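Local atomic coordinates of ectoine dioxygenase (Sphingopyxis alaskensis, PDB entry 4MHR), a protein that hydroxylates the compatible solute L-ectoine to 5-hydroxyectoine with an iron(II) cofactor, and molecular oxygen and 2-oxoglutarate as co-substrates. Residues A[11-16]-A[165-170]; A[58-63]-A[117-122]; A[157-162]-A[280-285]; A[172-177]-A[242-247]. One frame throughout, in Å; residues are numbered along the deposited sequence.

In the fold
The four contacts lie at two ends of a cupin-fold chain. Contacts 1 and 3, their centres 9 Å apart, gather the N-terminal residues 11-16, helix 154-162 and the loop after strand 264-273 on one side of the chain's centre. Contacts 2 and 4, centres 10 Å apart, lie on the other side, where helix 117-127 and the loop 58-63 pack on the seven-stranded sheet. Strand 169-175 enters contacts 1 and 4. Along the chain, contacts 1 and 3 cross; contact 2 lies within the span bracketed by contact 1, contact 4 within that of contact 3. Contacts 1 and 3 thus bring the N-terminal loop and loop 280-285 against the helix starting at iron ligand Asp154.

Contact 1 of 4, residues A[11-16]-A[165-170]; sequences DLYPSR and PRMRAL
Tyr13 and Met167 make the main apolar contact between the N-terminal loop and the approach to strand 169-175. The methyl CE of Met167 lies over one face of the Tyr13 ring, 3.9 Å from its centroid and displaced toward the rim beside CE1, a CH-pi contact. The Met167 sulfur stands obliquely to the ring, completing a Met-aromatic pair. Leu12 CB covers the opposite face, while Pro165 O meets the ring in plane at its edge, 3.8 Å from Tyr13 CD2. Met167 reaches the tyrosine because its chain is extended, chi2 (180°) placing SD and chi3 (-176°) CE, and a flexible thioether suits a place against a flat ring.

A separate contact sets Leu12 CD2 over one face of the Arg166 guanidinium, toward its rim and 3.5 Å from Arg166 NE.

Polar links are indirect. One water accepts from Leu12 N at 3.0 Å and donates to Pro165 O at 2.8 Å. Asp11 OD2 takes the Tyr13 N-H at 2.9 Å, an Asx turn. Asp28 meets Tyr13 OH and Met167 N through OD2 and Arg166 NH1 through OD1. A leucine in place of Tyr13 would probably leave Asp28 without its hydroxyl partner and Met167 CE without an aromatic face. The buried tyrosine therefore combines apolar faces with a polar tip, and Asp28 draws both segments to one carboxylate.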
loop_
_atom_site.group_PDB
_atom_site.type_symbol
_atom_site.label_atom_id
_atom_site.label_comp_id
_atom_site.label_asym_id
_atom_site.label_seq_id
_atom_site.Cartn_x
_atom_site.Cartn_y
_atom_site.Cartn_z
ATOM N N ASP A 11 -9.444 20.162 10.021
ATOM C CA ASP A 11 -9.361 18.671 10.075
ATOM C C ASP A 11 -10.572 18.077 9.444
ATOM O O ASP A 11 -11.592 17.916 10.069
ATOM C CB ASP A 11 -9.101 18.078 11.494
ATOM C CG ASP A 11 -8.733 16.544 11.484
ATOM O OD1 ASP A 11 -8.397 16.016 12.572
ATOM O OD2 ASP A 11 -8.736 15.854 10.414
ATOM N N LEU A 12 -10.410 17.652 8.183
ATOM C CA LEU A 12 -11.495 17.003 7.423
ATOM C C LEU A 12 -11.810 15.620 7.917
ATOM O O LEU A 12 -12.907 15.072 7.705
ATOM C CB LEU A 12 -11.102 16.972 5.933
ATOM C CG LEU A 12 -11.436 18.245 5.150
ATOM C CD1 LEU A 12 -10.904 19.534 5.711
ATOM C CD2 LEU A 12 -10.909 18.077 3.734
ATOM N N TYR A 13 -10.821 15.017 8.567
ATOM C CA TYR A 13 -10.955 13.623 8.978
ATOM C C TYR A 13 -10.527 13.331 10.467
ATOM O O TYR A 13 -9.573 12.563 10.709
ATOM C CB TYR A 13 -10.081 12.809 7.966
ATOM C CG TYR A 13 -10.497 12.937 6.560
ATOM C CD1 TYR A 13 -11.692 12.422 6.143
ATOM C CD2 TYR A 13 -9.676 13.537 5.598
ATOM C CE1 TYR A 13 -12.115 12.547 4.846
ATOM C CE2 TYR A 13 -10.082 13.607 4.263
ATOM C CZ TYR A 13 -11.284 13.092 3.887
ATOM O OH TYR A 13 -11.718 13.119 2.564
ATOM N N PRO A 14 -11.240 13.908 11.476
ATOM C CA PRO A 14 -10.897 13.666 12.922
ATOM C C PRO A 14 -11.073 12.254 13.349
ATOM O O PRO A 14 -12.061 11.642 12.986
ATOM C CB PRO A 14 -11.882 14.560 13.678
ATOM C CG PRO A 14 -13.011 14.765 12.738
ATOM C CD PRO A 14 -12.469 14.693 11.328
ATOM N N SER A 15 -10.120 11.688 14.056
ATOM C CA SER A 15 -10.263 10.336 14.532
ATOM C C SER A 15 -9.530 10.232 15.859
ATOM O O SER A 15 -8.685 11.089 16.177
ATOM C CB SER A 15 -9.670 9.324 13.520
ATOM O OG SER A 15 -9.820 7.971 13.949
ATOM N N ARG A 16 -9.820 9.151 16.596
ATOM C CA ARG A 16 -9.225 8.909 17.922
ATOM C C ARG A 16 -9.461 10.036 18.942
ATOM O O ARG A 16 -8.666 10.213 19.836
ATOM C CB ARG A 16 -7.731 8.593 17.831
ATOM C CG ARG A 16 -7.423 7.632 16.708
ATOM C CD ARG A 16 -6.050 7.104 16.806
ATOM N NE ARG A 16 -5.617 6.495 15.551
ATOM C CZ ARG A 16 -4.368 6.150 15.312
ATOM N NH1 ARG A 16 -3.422 6.308 16.227
ATOM N NH2 ARG A 16 -4.034 5.610 14.152
ATOM N N PRO A 165 -2.861 15.177 5.138
ATOM C CA PRO A 165 -4.149 15.871 5.284
ATOM C C PRO A 165 -5.309 15.294 4.547
ATOM O O PRO A 165 -6.410 15.311 5.088
ATOM C CB PRO A 165 -3.888 17.298 4.741
ATOM C CG PRO A 165 -2.624 17.222 3.974
ATOM C CD PRO A 165 -1.879 15.950 4.360
ATOM N N ARG A 166 -5.078 14.801 3.321
ATOM C CA ARG A 166 -6.159 14.485 2.383
ATOM C C ARG A 166 -6.011 13.040 1.833
ATOM O O ARG A 166 -4.926 12.506 1.760
ATOM C CB ARG A 166 -6.210 15.459 1.214
ATOM C CG ARG A 166 -6.393 16.938 1.547
ATOM C CD ARG A 166 -7.791 17.170 2.043
ATOM N NE ARG A 166 -8.080 18.503 1.736
ATOM C CZ ARG A 166 -8.792 18.966 0.713
ATOM N NH1 ARG A 166 -9.413 18.212 -0.168
ATOM N NH2 ARG A 166 -8.861 20.266 0.621
ATOM N N MET A 167 -7.110 12.471 1.341
ATOM C CA MET A 167 -7.045 11.125 0.724
ATOM C C MET A 167 -6.581 11.272 -0.695
ATOM O O MET A 167 -7.402 11.388 -1.587
ATOM C CB MET A 167 -8.403 10.437 0.790
ATOM C CG MET A 167 -8.839 10.199 2.249
ATOM S SD MET A 167 -10.424 9.398 2.157
ATOM C CE MET A 167 -10.820 9.325 3.897
ATOM N N ARG A 168 -5.276 11.343 -0.875
ATOM C CA ARG A 168 -4.674 11.566 -2.181
ATOM C C ARG A 168 -3.336 10.814 -2.268
ATOM O O ARG A 168 -2.285 11.289 -2.736
ATOM C CB ARG A 168 -4.600 13.059 -2.541
ATOM C CG ARG A 168 -3.953 13.223 -3.897
ATOM C CD ARG A 168 -4.277 14.081 -5.075
ATOM N NE ARG A 168 -4.250 15.441 -4.915
ATOM C CZ ARG A 168 -4.288 16.456 -5.834
ATOM N NH1 ARG A 168 -4.101 16.451 -7.141
ATOM N NH2 ARG A 168 -4.488 17.632 -5.303
ATOM N N ALA A 169 -3.394 9.568 -1.786
ATOM C CA ALA A 169 -2.284 8.635 -1.810
ATOM C C ALA A 169 -2.774 7.269 -2.176
ATOM O O ALA A 169 -3.954 6.923 -1.978
ATOM C CB ALA A 169 -1.549 8.579 -0.455
ATOM N N LEU A 170 -1.873 6.460 -2.709
ATOM C CA LEU A 170 -2.224 5.081 -2.974
ATOM C C LEU A 170 -1.080 4.130 -2.749
ATOM O O LEU A 170 0.135 4.538 -2.763
ATOM C CB LEU A 170 -2.731 4.918 -4.365
ATOM C CG LEU A 170 -1.839 5.260 -5.504
ATOM C CD1 LEU A 170 -0.927 4.118 -5.859
ATOM C CD2 LEU A 170 -2.731 5.447 -6.704
HETATM O O HOH W 1 -7.752 17.120 6.803
#

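Contact 2 of 4, residues A[58-63]-A[117-122]; sequences EDIFSA and ARLADV
Arg118, near the start of helix 117-127, reaches across Ile60 and Phe61, and its side chain can be followed outward. Its CB faces the Ile60 methyl CD1 at 4.2 Å. CD comes close to Ile60 O at 3.3 Å, and the chain then bends (chi3 -76°) to NE, and CZ follows beside the Phe61 ring. NE forms a salt bridge with Asp116. CZ lies 3.7 Å from Phe61 CD1, which sits over one guanidinium face toward its rim; the two planes are 54° apart, so this is no flat stack. NH1 donates to Ile60 O at 3.0 Å, in the carbonyl plane and on a lone pair, although the acceptor is tilted 22° from the guanidinium plane. NH2 pairs with Glu65, whose other oxygen accepts from the N-H of the N-cap residue Ser62, as in a capping box.

Beside these polar bonds, Leu119 CD2 meets Ile60 CD1 at 4.1 Å, their side chains crossing at about a right angle, and Leu119 CG lies at the edge of the Phe61 ring, 4.3 Å from CZ. These apolar groups also reach Val244 of the sheet. An alanine at Arg118 would probably leave Ile60 O without this donor and Asp116 and Glu65 without this cation. Arginine suits the place because its long apolar stem can pack while its N-H groups tie helix 117-127 to the loop before helix 63-78 and to that helix's N-terminal turn.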
loop_
_atom_site.group_PDB
_atom_site.type_symbol
_atom_site.label_atom_id
_atom_site.label_comp_id
_atom_site.label_asym_id
_atom_site.label_seq_id
_atom_site.Cartn_x
_atom_site.Cartn_y
_atom_site.Cartn_z
ATOM N N GLU A 58 -2.030 -7.077 -14.369
ATOM C CA GLU A 58 -1.336 -8.357 -14.605
ATOM C C GLU A 58 -0.470 -8.310 -15.886
ATOM O O GLU A 58 -0.737 -7.489 -16.792
ATOM C CB GLU A 58 -2.357 -9.463 -14.795
ATOM C CG GLU A 58 -3.407 -9.569 -13.717
ATOM C CD GLU A 58 -4.568 -10.460 -14.155
ATOM O OE1 GLU A 58 -5.647 -9.965 -14.541
ATOM O OE2 GLU A 58 -4.387 -11.662 -14.139
ATOM N N ASP A 59 0.593 -9.134 -15.911
ATOM C CA ASP A 59 1.460 -9.274 -17.083
ATOM C C ASP A 59 2.053 -7.983 -17.540
ATOM O O ASP A 59 2.182 -7.768 -18.712
ATOM C CB ASP A 59 0.688 -9.894 -18.247
ATOM C CG ASP A 59 0.079 -11.203 -17.872
ATOM O OD1 ASP A 59 0.789 -12.026 -17.260
ATOM O OD2 ASP A 59 -1.138 -11.372 -18.095
ATOM N N ILE A 60 2.373 -7.077 -16.629
ATOM C CA ILE A 60 3.045 -5.876 -17.053
ATOM C C ILE A 60 4.574 -5.944 -17.061
ATOM O O ILE A 60 5.198 -5.061 -17.635
ATOM C CB ILE A 60 2.593 -4.660 -16.246
ATOM C CG1 ILE A 60 2.822 -4.861 -14.765
ATOM C CG2 ILE A 60 1.130 -4.339 -16.516
ATOM C CD1 ILE A 60 2.826 -3.513 -14.055
ATOM N N PHE A 61 5.163 -6.871 -16.295
ATOM C CA PHE A 61 6.638 -7.061 -16.219
ATOM C C PHE A 61 6.885 -8.376 -16.947
ATOM O O PHE A 61 6.088 -9.300 -16.832
ATOM C CB PHE A 61 7.131 -7.216 -14.765
ATOM C CG PHE A 61 6.987 -5.963 -13.941
ATOM C CD1 PHE A 61 7.780 -4.864 -14.203
ATOM C CD2 PHE A 61 6.006 -5.863 -12.952
ATOM C CE1 PHE A 61 7.615 -3.662 -13.519
ATOM C CE2 PHE A 61 5.870 -4.688 -12.215
ATOM C CZ PHE A 61 6.656 -3.583 -12.506
ATOM N N SER A 62 7.987 -8.469 -17.673
ATOM C CA SER A 62 8.333 -9.727 -18.372
ATOM C C SER A 62 8.788 -10.760 -17.371
ATOM O O SER A 62 9.134 -10.392 -16.270
ATOM C CB SER A 62 9.482 -9.482 -19.390
ATOM O OG SER A 62 10.699 -9.254 -18.705
ATOM N N ALA A 63 8.800 -12.058 -17.740
ATOM C CA ALA A 63 9.371 -13.102 -16.867
ATOM C C ALA A 63 10.809 -12.809 -16.384
ATOM O O ALA A 63 11.120 -13.042 -15.221
ATOM C CB ALA A 63 9.301 -14.494 -17.499
ATOM N N ALA A 117 7.789 3.754 -15.064
ATOM C CA ALA A 117 6.615 4.348 -15.676
ATOM C C ALA A 117 5.350 3.463 -15.573
ATOM O O ALA A 117 4.247 3.970 -15.419
ATOM C CB ALA A 117 6.906 4.624 -17.136
ATOM N N ARG A 118 5.512 2.153 -15.626
ATOM C CA ARG A 118 4.372 1.281 -15.564
ATOM C C ARG A 118 3.698 1.404 -14.193
ATOM O O ARG A 118 2.537 1.077 -14.116
ATOM C CB ARG A 118 4.750 -0.180 -15.813
ATOM C CG ARG A 118 5.103 -0.503 -17.247
ATOM C CD ARG A 118 5.841 -1.841 -17.353
ATOM N NE ARG A 118 7.216 -1.682 -16.924
ATOM C CZ ARG A 118 8.175 -2.592 -17.096
ATOM N NH1 ARG A 118 7.919 -3.769 -17.691
ATOM N NH2 ARG A 118 9.384 -2.303 -16.680
ATOM N N LEU A 119 4.436 1.830 -13.146
ATOM C CA LEU A 119 3.871 2.098 -11.841
ATOM C C LEU A 119 3.613 3.588 -11.661
ATOM O O LEU A 119 2.447 4.046 -11.430
ATOM C CB LEU A 119 4.744 1.502 -10.721
ATOM C CG LEU A 119 5.013 0.010 -10.851
ATOM C CD1 LEU A 119 5.732 -0.499 -9.627
ATOM C CD2 LEU A 119 3.691 -0.801 -11.061
ATOM N N ALA A 120 4.678 4.372 -11.769
ATOM C CA ALA A 120 4.598 5.789 -11.393
ATOM C C ALA A 120 3.637 6.659 -12.239
ATOM O O ALA A 120 3.077 7.615 -11.680
ATOM C CB ALA A 120 5.980 6.444 -11.332
ATOM N N ASP A 121 3.522 6.417 -13.554
ATOM C CA ASP A 121 2.548 7.127 -14.394
ATOM C C ASP A 121 1.100 6.783 -14.049
ATOM O O ASP A 121 0.223 7.626 -14.182
ATOM C CB ASP A 121 2.738 6.891 -15.897
ATOM C CG ASP A 121 3.911 7.729 -16.448
ATOM O OD1 ASP A 121 4.361 8.562 -15.712
ATOM O OD2 ASP A 121 4.378 7.502 -17.546
ATOM N N VAL A 122 0.888 5.595 -13.553
ATOM C CA VAL A 122 -0.471 5.226 -13.078
ATOM C C VAL A 122 -0.763 5.981 -11.801
ATOM O O VAL A 122 -1.858 6.572 -11.633
ATOM C CB VAL A 122 -0.596 3.703 -12.920
ATOM C CG1 VAL A 122 -1.888 3.318 -12.302
ATOM C CG2 VAL A 122 -0.517 2.942 -14.260
#

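Contact 3 of 4, residues A[157-162]-A[280-285]; sequences TWHVED and KPFGVE
Helix 154-162, which begins at the iron ligand Asp154 and carries Trp158, important for ectoine stabilization, is covered by the loop 280-285 where Phe282 stacks on His159. The rings form an offset stack with centroids 4.1 Å apart and planes at 11°. His159 CE1 lies over the phenyl face, 3.3 Å from Phe282 CD2, while Phe282 CB sits over the imidazole in a CH-pi contact.

Backbone anchors the same pair: Phe282 N donates to His159 O at 3.3 Å, nearly straight at 169°. Phe282 is also the centre of an inverse gamma turn. Pro281 CB rests on Val160 O at 3.4 Å, and Gly283 avoids a CB that would be tight against Val160 CG1.

Further on, Glu285 lies alongside Glu161. Glu161 OE2 and Glu285 OE1 are 4.4 Å apart, though Glu285 is poorly ordered; Arg16, salt-bridged to Glu161, would probably ease any repulsion. His159 ND1 bonds Met164 O and NE2 bonds Asp11 OD2. With an acceptor at each nitrogen, the imidazole is probably held in a doubly protonated, cationic form, its rotation fixed while Phe282 covers one face.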
loop_
_atom_site.group_PDB
_atom_site.type_symbol
_atom_site.label_atom_id
_atom_site.label_comp_id
_atom_site.label_asym_id
_atom_site.label_seq_id
_atom_site.Cartn_x
_atom_site.Cartn_y
_atom_site.Cartn_z
ATOM N N THR A 157 -4.239 6.029 9.890
ATOM C CA THR A 157 -2.920 6.193 10.484
ATOM C C THR A 157 -2.085 7.307 9.888
ATOM O O THR A 157 -1.477 8.104 10.631
ATOM C CB THR A 157 -2.150 4.894 10.452
ATOM O OG1 THR A 157 -2.849 3.977 11.271
ATOM C CG2 THR A 157 -0.664 5.040 10.926
ATOM N N TRP A 158 -1.995 7.350 8.567
ATOM C CA TRP A 158 -1.211 8.391 7.914
ATOM C C TRP A 158 -1.692 9.800 8.314
ATOM O O TRP A 158 -0.900 10.696 8.519
ATOM C CB TRP A 158 -1.153 8.189 6.393
ATOM C CG TRP A 158 -0.477 6.920 6.004
ATOM C CD1 TRP A 158 0.400 6.171 6.795
ATOM C CD2 TRP A 158 -0.618 6.192 4.775
ATOM N NE1 TRP A 158 0.807 5.057 6.128
ATOM C CE2 TRP A 158 0.214 5.031 4.879
ATOM C CE3 TRP A 158 -1.395 6.378 3.616
ATOM C CZ2 TRP A 158 0.324 4.083 3.853
ATOM C CZ3 TRP A 158 -1.332 5.427 2.594
ATOM C CH2 TRP A 158 -0.477 4.269 2.716
ATOM N N HIS A 159 -2.969 9.968 8.449
ATOM C CA HIS A 159 -3.526 11.233 8.807
ATOM C C HIS A 159 -3.255 11.536 10.308
ATOM O O HIS A 159 -2.611 12.538 10.644
ATOM C CB HIS A 159 -5.012 11.173 8.552
ATOM C CG HIS A 159 -5.736 12.428 8.908
ATOM N ND1 HIS A 159 -5.623 13.594 8.172
ATOM C CD2 HIS A 159 -6.552 12.713 9.944
ATOM C CE1 HIS A 159 -6.378 14.522 8.732
ATOM N NE2 HIS A 159 -6.962 14.008 9.798
ATOM N N VAL A 160 -3.729 10.648 11.183
ATOM C CA VAL A 160 -3.647 10.861 12.647
ATOM C C VAL A 160 -2.201 10.905 13.101
ATOM O O VAL A 160 -1.808 11.821 13.848
ATOM C CB VAL A 160 -4.407 9.809 13.465
ATOM C CG1 VAL A 160 -4.083 9.950 14.981
ATOM C CG2 VAL A 160 -5.877 9.979 13.241
ATOM N N GLU A 161 -1.389 9.969 12.622
ATOM C CA GLU A 161 0.000 9.896 13.058
ATOM C C GLU A 161 1.049 10.602 12.212
ATOM O O GLU A 161 2.054 11.023 12.741
ATOM C CB GLU A 161 0.415 8.435 13.315
ATOM C CG GLU A 161 -0.570 7.674 14.206
ATOM C CD GLU A 161 -0.123 6.255 14.566
ATOM O OE1 GLU A 161 1.074 5.984 14.534
ATOM O OE2 GLU A 161 -0.978 5.411 14.892
ATOM N N ASP A 162 0.856 10.755 10.903
ATOM C CA ASP A 162 1.904 11.326 10.102
ATOM C C ASP A 162 1.559 12.743 9.610
ATOM O O ASP A 162 2.422 13.435 9.051
ATOM C CB ASP A 162 2.269 10.462 8.890
ATOM C CG ASP A 162 2.708 9.088 9.243
ATOM O OD1 ASP A 162 3.496 8.953 10.219
ATOM O OD2 ASP A 162 2.277 8.102 8.516
ATOM N N LYS A 280 1.820 18.658 10.551
ATOM C CA LYS A 280 1.837 18.137 11.927
ATOM C C LYS A 280 0.784 17.000 12.014
ATOM O O LYS A 280 -0.275 17.115 11.415
ATOM C CB LYS A 280 1.462 19.218 12.988
ATOM C CG LYS A 280 1.964 20.642 12.739
ATOM C CD LYS A 280 3.483 20.741 12.697
ATOM C CE LYS A 280 3.950 21.995 13.421
ATOM N NZ LYS A 280 3.835 21.832 14.900
ATOM N N PRO A 281 1.082 15.911 12.736
ATOM C CA PRO A 281 0.079 14.818 13.000
ATOM C C PRO A 281 -1.298 15.329 13.502
ATOM O O PRO A 281 -1.340 16.220 14.388
ATOM C CB PRO A 281 0.752 13.993 14.116
ATOM C CG PRO A 281 2.202 14.440 14.174
ATOM C CD PRO A 281 2.456 15.503 13.127
ATOM N N PHE A 282 -2.412 14.781 12.990
ATOM C CA PHE A 282 -3.738 15.192 13.487
ATOM C C PHE A 282 -4.145 14.381 14.775
ATOM O O PHE A 282 -5.191 13.711 14.826
ATOM C CB PHE A 282 -4.797 15.114 12.348
ATOM C CG PHE A 282 -4.538 16.076 11.159
ATOM C CD1 PHE A 282 -5.234 17.298 11.045
ATOM C CD2 PHE A 282 -3.651 15.740 10.137
ATOM C CE1 PHE A 282 -5.032 18.150 9.939
ATOM C CE2 PHE A 282 -3.452 16.584 9.028
ATOM C CZ PHE A 282 -4.133 17.792 8.923
ATOM N N GLY A 283 -3.289 14.481 15.789
ATOM C CA GLY A 283 -3.350 13.755 17.080
ATOM C C GLY A 283 -2.081 14.178 17.835
ATOM O O GLY A 283 -1.654 15.324 17.695
ATOM N N VAL A 284 -1.457 13.304 18.628
ATOM C CA VAL A 284 -0.010 13.497 18.967
ATOM C C VAL A 284 0.777 12.216 18.671
ATOM O O VAL A 284 1.888 12.020 19.176
ATOM C CB VAL A 284 0.272 13.991 20.424
ATOM C CG1 VAL A 284 -0.612 15.180 20.786
ATOM C CG2 VAL A 284 0.172 12.867 21.459
ATOM N N GLU A 285 0.203 11.382 17.803
ATOM C CA GLU A 285 0.620 9.996 17.648
ATOM C C GLU A 285 1.301 9.808 16.282
ATOM O O GLU A 285 2.529 9.680 16.177
ATOM C CB GLU A 285 -0.626 9.101 17.799
ATOM C CG GLU A 285 -0.417 7.614 17.559
ATOM C CD GLU A 285 -0.286 6.808 18.825
ATOM O OE1 GLU A 285 -1.265 6.127 19.200
ATOM O OE2 GLU A 285 0.798 6.852 19.436
#

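Contact 4 of 4, residues A[172-177]-A[242-247]; sequences MSVLLA and GTVILF
Strands 172-175 and 244-247 run antiparallel, with 167° between their directions and 4.6 Å between their axes. Ser173 and Ile245 form a hydrogen-bonded pair: Ser173 N donates to Ile245 O at 2.8 Å and Ile245 N returns a bond to Ser173 O at 2.9 Å. Leu175 N reaches Thr243 O at 2.9 Å, and Gly242 N closes the ladder on Leu175 O with a short 2.6 Å bond. Gly242 has backbone angles (phi 99°) at which a CB would strike the preceding carbonyl oxygen, so glycine fits there.

On one face of the sheet Met172 lies beside Leu246, pointing the same way, with its SD 4.0 Å from Leu246 CG. Its own CB packs on Val244 CG1, also at 4.0 Å, and Val174 meets Val244 through their CG2 methyls. This apolar face receives helix 117-127, whose Leu119 touches Met172 and whose Val122 and Leu126 touch Leu246.

Ser173 and Ile245 turn to the other face. Ser173 OG, anti to its own backbone N (chi1 -180°), bonds Asn266 of the adjacent strand, so a small hydroxyl is satisfied inside the protein. Near the ladder's end, Leu175 CD1 runs beside Thr243 CB, and Thr243 OG1 bonds Lys240 O. The ladder belongs to the larger sheet of the cupin double-stranded beta-helix, and the Ser173 and Ile245 side chains lie about 9 Å from those of the iron ligands Asp154 and His253 respectively.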
loop_
_atom_site.group_PDB
_atom_site.type_symbol
_atom_site.label_atom_id
_atom_site.label_comp_id
_atom_site.label_asym_id
_atom_site.label_seq_id
_atom_site.Cartn_x
_atom_site.Cartn_y
_atom_site.Cartn_z
ATOM N N MET A 172 0.802 0.493 -3.892
ATOM C CA MET A 172 0.953 -0.636 -4.809
ATOM C C MET A 172 1.713 -1.836 -4.210
ATOM O O MET A 172 2.821 -1.671 -3.663
ATOM C CB MET A 172 1.680 -0.196 -6.026
ATOM C CG MET A 172 1.156 1.044 -6.608
ATOM S SD MET A 172 1.618 1.160 -8.332
ATOM C CE MET A 172 1.177 2.843 -8.566
ATOM N N SER A 173 1.112 -3.038 -4.284
ATOM C CA SER A 173 1.727 -4.277 -3.813
ATOM C C SER A 173 2.171 -5.064 -5.035
ATOM O O SER A 173 1.337 -5.476 -5.836
ATOM C CB SER A 173 0.761 -5.066 -2.918
ATOM O OG SER A 173 1.419 -6.264 -2.479
ATOM N N VAL A 174 3.482 -5.179 -5.270
ATOM C CA VAL A 174 4.004 -6.003 -6.378
ATOM C C VAL A 174 4.306 -7.383 -5.809
ATOM O O VAL A 174 5.193 -7.524 -4.942
ATOM C CB VAL A 174 5.319 -5.410 -6.881
ATOM C CG1 VAL A 174 5.913 -6.196 -8.016
ATOM C CG2 VAL A 174 5.162 -3.975 -7.187
ATOM N N LEU A 175 3.548 -8.377 -6.238
ATOM C CA LEU A 175 3.683 -9.745 -5.688
ATOM C C LEU A 175 4.988 -10.410 -6.161
ATOM O O LEU A 175 5.345 -10.334 -7.321
ATOM C CB LEU A 175 2.515 -10.630 -6.054
ATOM C CG LEU A 175 1.139 -10.081 -5.750
ATOM C CD1 LEU A 175 0.144 -11.172 -6.117
ATOM C CD2 LEU A 175 0.969 -9.654 -4.313
ATOM N N LEU A 176 5.748 -10.932 -5.215
ATOM C CA LEU A 176 7.057 -11.570 -5.506
ATOM C C LEU A 176 7.035 -13.055 -5.236
ATOM O O LEU A 176 7.926 -13.766 -5.639
ATOM C CB LEU A 176 8.149 -10.942 -4.696
ATOM C CG LEU A 176 8.403 -9.443 -4.978
ATOM C CD1 LEU A 176 9.315 -8.853 -3.940
ATOM C CD2 LEU A 176 9.020 -9.256 -6.325
ATOM N N ALA A 177 5.990 -13.514 -4.580
ATOM C CA ALA A 177 5.689 -14.918 -4.414
ATOM C C ALA A 177 4.221 -14.961 -4.702
ATOM O O ALA A 177 3.475 -14.000 -4.303
ATOM C CB ALA A 177 5.918 -15.339 -2.990
ATOM N N GLY A 242 4.830 -10.726 -9.868
ATOM C CA GLY A 242 4.829 -9.666 -10.883
ATOM C C GLY A 242 3.478 -8.948 -11.016
ATOM O O GLY A 242 3.437 -7.813 -11.450
ATOM N N THR A 243 2.419 -9.587 -10.562
ATOM C CA THR A 243 1.070 -8.956 -10.410
ATOM C C THR A 243 1.106 -7.785 -9.451
ATOM O O THR A 243 1.781 -7.850 -8.426
ATOM C CB THR A 243 -0.009 -9.982 -9.924
ATOM O OG1 THR A 243 -0.090 -11.074 -10.833
ATOM C CG2 THR A 243 -1.418 -9.341 -9.786
ATOM N N VAL A 244 0.430 -6.685 -9.809
ATOM C CA VAL A 244 0.414 -5.485 -8.980
ATOM C C VAL A 244 -0.970 -5.190 -8.538
ATOM O O VAL A 244 -1.902 -5.173 -9.368
ATOM C CB VAL A 244 0.963 -4.267 -9.696
ATOM C CG1 VAL A 244 1.169 -3.094 -8.706
ATOM C CG2 VAL A 244 2.311 -4.581 -10.291
ATOM N N ILE A 245 -1.144 -5.070 -7.238
ATOM C CA ILE A 245 -2.455 -4.792 -6.631
ATOM C C ILE A 245 -2.370 -3.342 -6.191
ATOM O O ILE A 245 -1.442 -2.976 -5.442
ATOM C CB ILE A 245 -2.804 -5.697 -5.435
ATOM C CG1 ILE A 245 -2.889 -7.135 -5.910
ATOM C CG2 ILE A 245 -4.143 -5.311 -4.902
ATOM C CD1 ILE A 245 -2.976 -8.091 -4.758
ATOM N N LEU A 246 -3.225 -2.483 -6.761
ATOM C CA LEU A 246 -3.143 -1.033 -6.445
ATOM C C LEU A 246 -4.360 -0.692 -5.579
ATOM O O LEU A 246 -5.507 -1.082 -5.913
ATOM C CB LEU A 246 -3.292 -0.179 -7.656
ATOM C CG LEU A 246 -2.184 0.065 -8.620
ATOM C CD1 LEU A 246 -2.019 -1.174 -9.480
ATOM C CD2 LEU A 246 -2.507 1.273 -9.445
ATOM N N PHE A 247 -4.153 0.020 -4.496
ATOM C CA PHE A 247 -5.305 0.380 -3.650
ATOM C C PHE A 247 -5.231 1.764 -3.034
ATOM O O PHE A 247 -4.140 2.268 -2.682
ATOM C CB PHE A 247 -5.664 -0.732 -2.680
ATOM C CG PHE A 247 -4.605 -1.135 -1.713
ATOM C CD1 PHE A 247 -3.634 -2.038 -2.073
ATOM C CD2 PHE A 247 -4.608 -0.644 -0.388
ATOM C CE1 PHE A 247 -2.647 -2.435 -1.165
ATOM C CE2 PHE A 247 -3.634 -1.049 0.550
ATOM C CZ PHE A 247 -2.664 -1.968 0.180
#